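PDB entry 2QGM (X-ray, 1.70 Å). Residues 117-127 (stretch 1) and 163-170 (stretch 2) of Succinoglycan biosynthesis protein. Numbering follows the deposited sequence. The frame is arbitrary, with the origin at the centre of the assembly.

Stretch 1 117-127: NGLKLNEYIQT
Stretch 2 (163-170) KKIQFIGL

Residues 117-127 form a helix that begins earlier in the chain, with phi/psi near -65/-40 over most of its length and Ile125 flatter at -75/-9. Stretch 2 is extended as far as Gly169, and from Gln166 to Leu170 it is a strand. The two axes run nearly antiparallel, at 168°, and approach to 6.3 Å. The register pairs Gln126 with Lys164, Asn122 with Phe167 and Gly118 with Gly169, the CA-CA distances falling from 7.9 to 4.7 to 3.9 Å, so the backbones converge as the strand advances. Together the stretches bury 423 Å².

Lys163 lies out of reach. Lys164 (-84/151; m, m, t, m) directs its CA-CB bond toward the helix, but its chain then leads away, leaving the charged amine clear of the helix. Ile165 (-73/136; m, t) sits sideways, and its CG2 lies 4.2 Å from Ile125 CD1. Ile125, in the p, t rotamer, points toward the strand and also brings CD1 within 3.4 Å of Ile165 O; its branched hydrocarbon fills this buried space.

Gln166 (-108/134) starts away from the helix, yet chi angles of -65°, -62° and -47° curl its end back. Its OE1 accepts a hydrogen bond from Asn122 ND2 at 3.3 Å. Asn122, with chi1 -162° (t) and chi2 28°, also accepts one through OD1 from Phe167 N at 2.8 Å, with an N-H...O angle of 169°. A short amide suits this place: it carries both donor and acceptor, and so ties strand backbone and side chain to the helix at once.

Phe167 (-102/126; chi1 -168°, t, chi2 -67°) is the centrepiece, with 112 Å² covered by the helix. Leu121 (-80°, m; 160°, t) lays CB over one ring face, 3.8 Å from the centroid of Phe167 and only 7° off the ring normal, a CH-pi contact; its CD1 reaches Phe167 CZ at 3.5 Å. Ile125 CD1 packs against Phe167 CB at 3.7 Å. The flat ring offers a face to Leu121, while the CB of the same residue meets Ile125 one turn further along the helix.

Ile168 (-124/129), following strand alternation, points away, with chi1 -57° (m) and chi2 off-well at 94°. At Gly169 (-94/108) the backbones nearly touch: Gly118 CA stands 3.8 Å from Gly169 N. An ideal CB on Gly118 would clash with Gly169 N at 2.3 Å, and an ideal CB on Gly169 would lie a tight 3.0 Å from Gly118 CA; the paired glycines permit this approach. Leu170 (-72/-33; m, t) is beyond reach.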

# COMPACT_ATOMS: atom_id res chain seq x y z
N ASN A 117 -11.54 -6.85 -4.41
CA ASN A 117 -11.84 -5.46 -4.78
C ASN A 117 -10.89 -5.07 -5.89
O ASN A 117 -11.24 -4.32 -6.80
CB ASN A 117 -11.64 -4.55 -3.58
CG ASN A 117 -12.77 -4.66 -2.58
OD1 ASN A 117 -12.62 -4.28 -1.41
ND2 ASN A 117 -13.91 -5.16 -3.03
N GLY A 118 -9.67 -5.60 -5.82
CA GLY A 118 -8.68 -5.31 -6.84
C GLY A 118 -9.12 -5.78 -8.21
O GLY A 118 -8.94 -5.07 -9.20
N LEU A 119 -9.70 -6.98 -8.28
CA LEU A 119 -10.19 -7.56 -9.53
C LEU A 119 -11.23 -6.63 -10.17
O LEU A 119 -11.21 -6.42 -11.38
CB LEU A 119 -10.83 -8.94 -9.26
CG LEU A 119 -9.94 -10.06 -8.69
CD1 LEU A 119 -10.74 -11.35 -8.51
CD2 LEU A 119 -8.77 -10.31 -9.64
N LYS A 120 -12.11 -6.07 -9.35
CA LYS A 120 -13.15 -5.18 -9.83
C LYS A 120 -12.59 -3.82 -10.23
O LYS A 120 -13.04 -3.22 -11.20
CB LYS A 120 -14.25 -4.99 -8.78
CG LYS A 120 -14.90 -6.29 -8.32
CD LYS A 120 -15.90 -6.05 -7.20
CE LYS A 120 -16.36 -7.36 -6.55
NZ LYS A 120 -16.90 -8.33 -7.54
N LEU A 121 -11.61 -3.33 -9.47
CA LEU A 121 -11.00 -2.04 -9.80
C LEU A 121 -10.19 -2.19 -11.08
O LEU A 121 -10.14 -1.27 -11.90
CB LEU A 121 -10.11 -1.56 -8.65
CG LEU A 121 -10.93 -0.91 -7.53
CD1 LEU A 121 -10.13 -0.89 -6.23
CD2 LEU A 121 -11.33 0.49 -7.95
N ASN A 122 -9.57 -3.35 -11.26
CA ASN A 122 -8.78 -3.54 -12.47
C ASN A 122 -9.74 -3.59 -13.65
O ASN A 122 -9.46 -3.02 -14.69
CB ASN A 122 -7.94 -4.82 -12.41
CG ASN A 122 -6.81 -4.82 -13.42
OD1 ASN A 122 -6.32 -3.75 -13.81
ND2 ASN A 122 -6.38 -6.00 -13.85
N GLU A 123 -10.88 -4.26 -13.49
CA GLU A 123 -11.85 -4.33 -14.57
C GLU A 123 -12.32 -2.92 -14.89
O GLU A 123 -12.52 -2.57 -16.06
CB GLU A 123 -13.04 -5.20 -14.18
CG GLU A 123 -14.02 -5.43 -15.32
CD GLU A 123 -15.16 -6.36 -14.93
OE1 GLU A 123 -14.89 -7.39 -14.28
OE2 GLU A 123 -16.33 -6.05 -15.27
N TYR A 124 -12.49 -2.10 -13.86
CA TYR A 124 -12.92 -0.72 -14.05
C TYR A 124 -11.91 0.08 -14.88
O TYR A 124 -12.30 0.78 -15.83
CB TYR A 124 -13.10 0.01 -12.72
CG TYR A 124 -13.55 1.44 -12.92
CD1 TYR A 124 -14.85 1.73 -13.30
CD2 TYR A 124 -12.64 2.50 -12.83
CE1 TYR A 124 -15.25 3.02 -13.58
CE2 TYR A 124 -13.03 3.81 -13.12
CZ TYR A 124 -14.35 4.06 -13.50
OH TYR A 124 -14.78 5.34 -13.78
N ILE A 125 -10.64 -0.00 -14.52
CA ILE A 125 -9.63 0.75 -15.25
C ILE A 125 -9.29 0.17 -16.62
O ILE A 125 -8.59 0.81 -17.41
CB ILE A 125 -8.32 0.96 -14.41
CG1 ILE A 125 -7.60 -0.37 -14.19
CG2 ILE A 125 -8.67 1.59 -13.07
CD1 ILE A 125 -6.15 -0.16 -13.75
N GLN A 126 -9.77 -1.04 -16.92
CA GLN A 126 -9.52 -1.64 -18.23
C GLN A 126 -10.70 -1.41 -19.18
O GLN A 126 -10.50 -1.14 -20.36
CB GLN A 126 -9.30 -3.16 -18.12
CG GLN A 126 -8.22 -3.59 -17.16
CD GLN A 126 -6.83 -3.14 -17.55
OE1 GLN A 126 -5.94 -3.09 -16.71
NE2 GLN A 126 -6.63 -2.84 -18.83
N THR A 127 -11.92 -1.49 -18.65
CA THR A 127 -13.12 -1.35 -19.47
C THR A 127 -14.09 -0.23 -19.09
O THR A 127 -14.98 0.10 -19.87
CB THR A 127 -13.91 -2.66 -19.49
OG1 THR A 127 -14.38 -2.97 -18.17
CG2 THR A 127 -13.02 -3.80 -19.98
N LYS A 163 0.96 -0.60 -23.27
CA LYS A 163 1.20 -1.27 -22.00
C LYS A 163 0.27 -0.61 -20.99
O LYS A 163 0.48 0.54 -20.60
CB LYS A 163 2.66 -1.08 -21.57
CG LYS A 163 3.67 -1.56 -22.60
CD LYS A 163 3.45 -3.02 -22.99
CE LYS A 163 3.62 -3.97 -21.81
NZ LYS A 163 3.44 -5.39 -22.23
N LYS A 164 -0.77 -1.34 -20.60
CA LYS A 164 -1.79 -0.84 -19.68
C LYS A 164 -1.43 -0.95 -18.20
O LYS A 164 -0.70 -1.86 -17.79
CB LYS A 164 -3.11 -1.58 -19.91
CG LYS A 164 -3.56 -1.62 -21.36
CD LYS A 164 -3.73 -0.22 -21.93
CE LYS A 164 -4.38 -0.26 -23.30
NZ LYS A 164 -3.54 -1.05 -24.25
N ILE A 165 -1.96 -0.04 -17.40
CA ILE A 165 -1.73 -0.07 -15.96
C ILE A 165 -2.56 -1.23 -15.43
O ILE A 165 -3.71 -1.40 -15.83
CB ILE A 165 -2.23 1.22 -15.27
CG1 ILE A 165 -1.44 2.43 -15.75
CG2 ILE A 165 -2.10 1.08 -13.75
CD1 ILE A 165 -2.02 3.76 -15.27
N GLN A 166 -1.97 -2.03 -14.55
CA GLN A 166 -2.69 -3.15 -13.95
C GLN A 166 -2.97 -2.77 -12.51
O GLN A 166 -2.10 -2.25 -11.81
CB GLN A 166 -1.82 -4.42 -13.99
CG GLN A 166 -1.51 -4.93 -15.40
CD GLN A 166 -2.76 -5.34 -16.16
OE1 GLN A 166 -3.62 -6.05 -15.63
NE2 GLN A 166 -2.87 -4.90 -17.41
N PHE A 167 -4.20 -3.00 -12.06
CA PHE A 167 -4.55 -2.70 -10.68
C PHE A 167 -4.56 -4.03 -9.94
O PHE A 167 -5.22 -4.98 -10.38
CB PHE A 167 -5.94 -2.06 -10.60
CG PHE A 167 -6.24 -1.47 -9.25
CD1 PHE A 167 -6.39 -2.30 -8.13
CD2 PHE A 167 -6.33 -0.10 -9.09
CE1 PHE A 167 -6.62 -1.75 -6.87
CE2 PHE A 167 -6.56 0.46 -7.83
CZ PHE A 167 -6.70 -0.36 -6.71
N ILE A 168 -3.80 -4.11 -8.85
CA ILE A 168 -3.72 -5.33 -8.06
C ILE A 168 -4.11 -5.05 -6.60
O ILE A 168 -3.59 -4.11 -5.99
CB ILE A 168 -2.27 -5.91 -8.04
CG1 ILE A 168 -1.78 -6.18 -9.46
CG2 ILE A 168 -2.22 -7.16 -7.19
CD1 ILE A 168 -0.99 -5.04 -10.05
N GLY A 169 -5.03 -5.85 -6.07
CA GLY A 169 -5.44 -5.71 -4.68
C GLY A 169 -4.57 -6.67 -3.88
O GLY A 169 -4.75 -7.88 -3.96
N LEU A 170 -3.63 -6.13 -3.13
CA LEU A 170 -2.68 -6.94 -2.35
C LEU A 170 -3.22 -7.65 -1.13
O LEU A 170 -2.74 -8.73 -0.78
CB LEU A 170 -1.53 -6.06 -1.86
CG LEU A 170 -0.67 -5.28 -2.85
CD1 LEU A 170 0.22 -4.33 -2.07
CD2 LEU A 170 0.15 -6.23 -3.70